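Local coordinates for protein 2-Cys Peroxiredoxin (Plasmodium vivax SaI-1, PDB 2I81) that probably reduces hydrogen peroxide and organic hydroperoxides through a reactive cysteine thiol, as other typical 2-Cys peroxiredoxins do, at residues Y54-F59 with D80-R85. Numbering follows the deposited sequence.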
# COMPACT_ATOMS: atom_id res chain seq x y z
N TYR A 54 -9.72 13.97 -41.73
CA TYR A 54 -8.48 14.10 -40.98
C TYR A 54 -8.54 15.33 -40.08
O TYR A 54 -9.21 16.31 -40.41
CB TYR A 54 -7.29 14.23 -41.93
CG TYR A 54 -7.13 13.09 -42.92
CD1 TYR A 54 -6.19 12.09 -42.70
CD2 TYR A 54 -7.91 13.02 -44.07
CE1 TYR A 54 -6.03 11.04 -43.60
CE2 TYR A 54 -7.77 11.98 -44.97
CZ TYR A 54 -6.83 10.99 -44.74
OH TYR A 54 -6.68 9.96 -45.63
N VAL A 55 -7.85 15.27 -38.95
CA VAL A 55 -7.83 16.38 -38.01
C VAL A 55 -6.40 16.87 -37.79
O VAL A 55 -5.52 16.09 -37.44
CB VAL A 55 -8.46 16.00 -36.64
CG1 VAL A 55 -8.45 17.19 -35.68
CG2 VAL A 55 -9.88 15.48 -36.82
N LEU A 56 -6.18 18.16 -38.03
CA LEU A 56 -4.94 18.80 -37.64
C LEU A 56 -5.21 19.66 -36.41
O LEU A 56 -5.67 20.80 -36.52
CB LEU A 56 -4.35 19.63 -38.79
CG LEU A 56 -2.85 19.95 -38.75
CD1 LEU A 56 -2.31 20.16 -40.15
CD2 LEU A 56 -2.54 21.15 -37.86
N LEU A 57 -4.94 19.09 -35.25
CA LEU A 57 -5.06 19.81 -33.99
C LEU A 57 -3.75 20.54 -33.76
O LEU A 57 -2.69 19.91 -33.65
CB LEU A 57 -5.33 18.83 -32.84
CG LEU A 57 -6.26 19.23 -31.69
CD1 LEU A 57 -6.18 18.21 -30.56
CD2 LEU A 57 -5.99 20.64 -31.16
N TYR A 58 -3.80 21.87 -33.69
CA TYR A 58 -2.61 22.65 -33.37
C TYR A 58 -2.77 23.46 -32.09
O TYR A 58 -3.78 24.15 -31.90
CB TYR A 58 -2.14 23.51 -34.56
CG TYR A 58 -2.91 24.79 -34.82
CD1 TYR A 58 -4.00 24.81 -35.69
CD2 TYR A 58 -2.52 25.99 -34.22
CE1 TYR A 58 -4.70 25.99 -35.93
CE2 TYR A 58 -3.22 27.17 -34.46
CZ TYR A 58 -4.30 27.16 -35.32
OH TYR A 58 -4.99 28.33 -35.56
N PHE A 59 -1.78 23.35 -31.21
CA PHE A 59 -1.78 24.06 -29.95
C PHE A 59 -0.90 25.30 -30.05
O PHE A 59 0.12 25.30 -30.75
CB PHE A 59 -1.28 23.16 -28.81
CG PHE A 59 -2.13 21.95 -28.56
CD1 PHE A 59 -1.88 20.75 -29.23
CD2 PHE A 59 -3.16 21.99 -27.63
CE1 PHE A 59 -2.65 19.62 -29.00
CE2 PHE A 59 -3.94 20.86 -27.38
CZ PHE A 59 -3.69 19.67 -28.07
N ASP A 80 -7.67 26.55 -47.83
CA ASP A 80 -8.13 25.83 -49.02
C ASP A 80 -7.24 24.64 -49.36
O ASP A 80 -7.73 23.63 -49.89
CB ASP A 80 -8.27 26.78 -50.21
CG ASP A 80 -9.43 27.76 -50.05
OD1 ASP A 80 -10.49 27.36 -49.50
OD2 ASP A 80 -9.29 28.92 -50.47
N ALA A 81 -5.95 24.75 -49.06
CA ALA A 81 -5.02 23.63 -49.22
C ALA A 81 -5.39 22.49 -48.27
O ALA A 81 -5.18 21.32 -48.59
CB ALA A 81 -3.59 24.09 -48.99
N PHE A 82 -5.94 22.84 -47.10
CA PHE A 82 -6.41 21.85 -46.13
C PHE A 82 -7.75 21.23 -46.53
O PHE A 82 -7.98 20.04 -46.28
CB PHE A 82 -6.52 22.45 -44.73
CG PHE A 82 -5.21 22.84 -44.13
CD1 PHE A 82 -4.90 24.18 -43.94
CD2 PHE A 82 -4.28 21.88 -43.73
CE1 PHE A 82 -3.68 24.56 -43.38
CE2 PHE A 82 -3.07 22.25 -43.17
CZ PHE A 82 -2.77 23.59 -43.00
N HIS A 83 -8.64 22.04 -47.12
CA HIS A 83 -9.94 21.54 -47.59
C HIS A 83 -9.76 20.52 -48.71
O HIS A 83 -10.47 19.51 -48.76
CB HIS A 83 -10.84 22.68 -48.07
CG HIS A 83 -11.36 23.55 -46.97
ND1 HIS A 83 -11.61 23.08 -45.70
CD2 HIS A 83 -11.71 24.86 -46.96
CE1 HIS A 83 -12.07 24.06 -44.95
NE2 HIS A 83 -12.14 25.15 -45.69
N GLU A 84 -8.81 20.79 -49.61
CA GLU A 84 -8.46 19.88 -50.69
C GLU A 84 -8.05 18.51 -50.17
O GLU A 84 -8.37 17.48 -50.77
CB GLU A 84 -7.30 20.45 -51.51
CG GLU A 84 -7.71 21.49 -52.53
CD GLU A 84 -6.77 21.52 -53.72
OE1 GLU A 84 -7.24 21.27 -54.85
OE2 GLU A 84 -5.56 21.79 -53.53
N ARG A 85 -7.34 18.50 -49.04
CA ARG A 85 -6.79 17.28 -48.47
C ARG A 85 -7.74 16.62 -47.47
O ARG A 85 -7.37 15.67 -46.78
CB ARG A 85 -5.42 17.57 -47.84
CG ARG A 85 -4.27 17.49 -48.83
CD ARG A 85 -3.13 18.44 -48.48
NE ARG A 85 -3.23 19.71 -49.20
CZ ARG A 85 -2.45 20.06 -50.22
NH1 ARG A 85 -1.50 19.25 -50.66
NH2 ARG A 85 -2.63 21.24 -50.81
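This contact belongs to the beta-alpha-beta crossover of the thioredoxin-like peroxiredoxin fold: Leu56 and Tyr54 of strand 54-59 meet Phe82 of helix 79-84 and Arg85 just past its C-terminal end. From there the chain enters strand 87-93, which pairs parallel with strand 54-59. Methyl CD1 of Leu56 touches CE2 of Phe82 at 3.8 Å. It approaches the ring obliquely. With CG anti to the backbone N (chi1 -159°) and the CA-CB bond of Leu56 directed toward the helix, CD1 reaches the Phe82 ring. Ile171 of helix 168-184 touches both side chains, and Val87 adjoins Phe82. Nearer the strand start, Tyr54 CD2 lies 3.8 Å from Arg85 O, again obliquely. That carbonyl accepts a hydrogen bond from Gln179, and the Tyr54 hydroxyl is hydrogen-bonded to Glu182. The Arg85 side chain leads away from the strand and turns back on the helix before it. Arg85 NE donates to Ala81 O at 2.6 Å, nearly straight at 172°, with the acceptor close to the guanidinium plane. Arg85 NH1 forms a salt bridge with Asp176, so two partners restrain the guanidinium. Strand and helix thus meet through one apolar pair and one ring-to-carbonyl approach, while polar groups beside them find partners on helix 168-184.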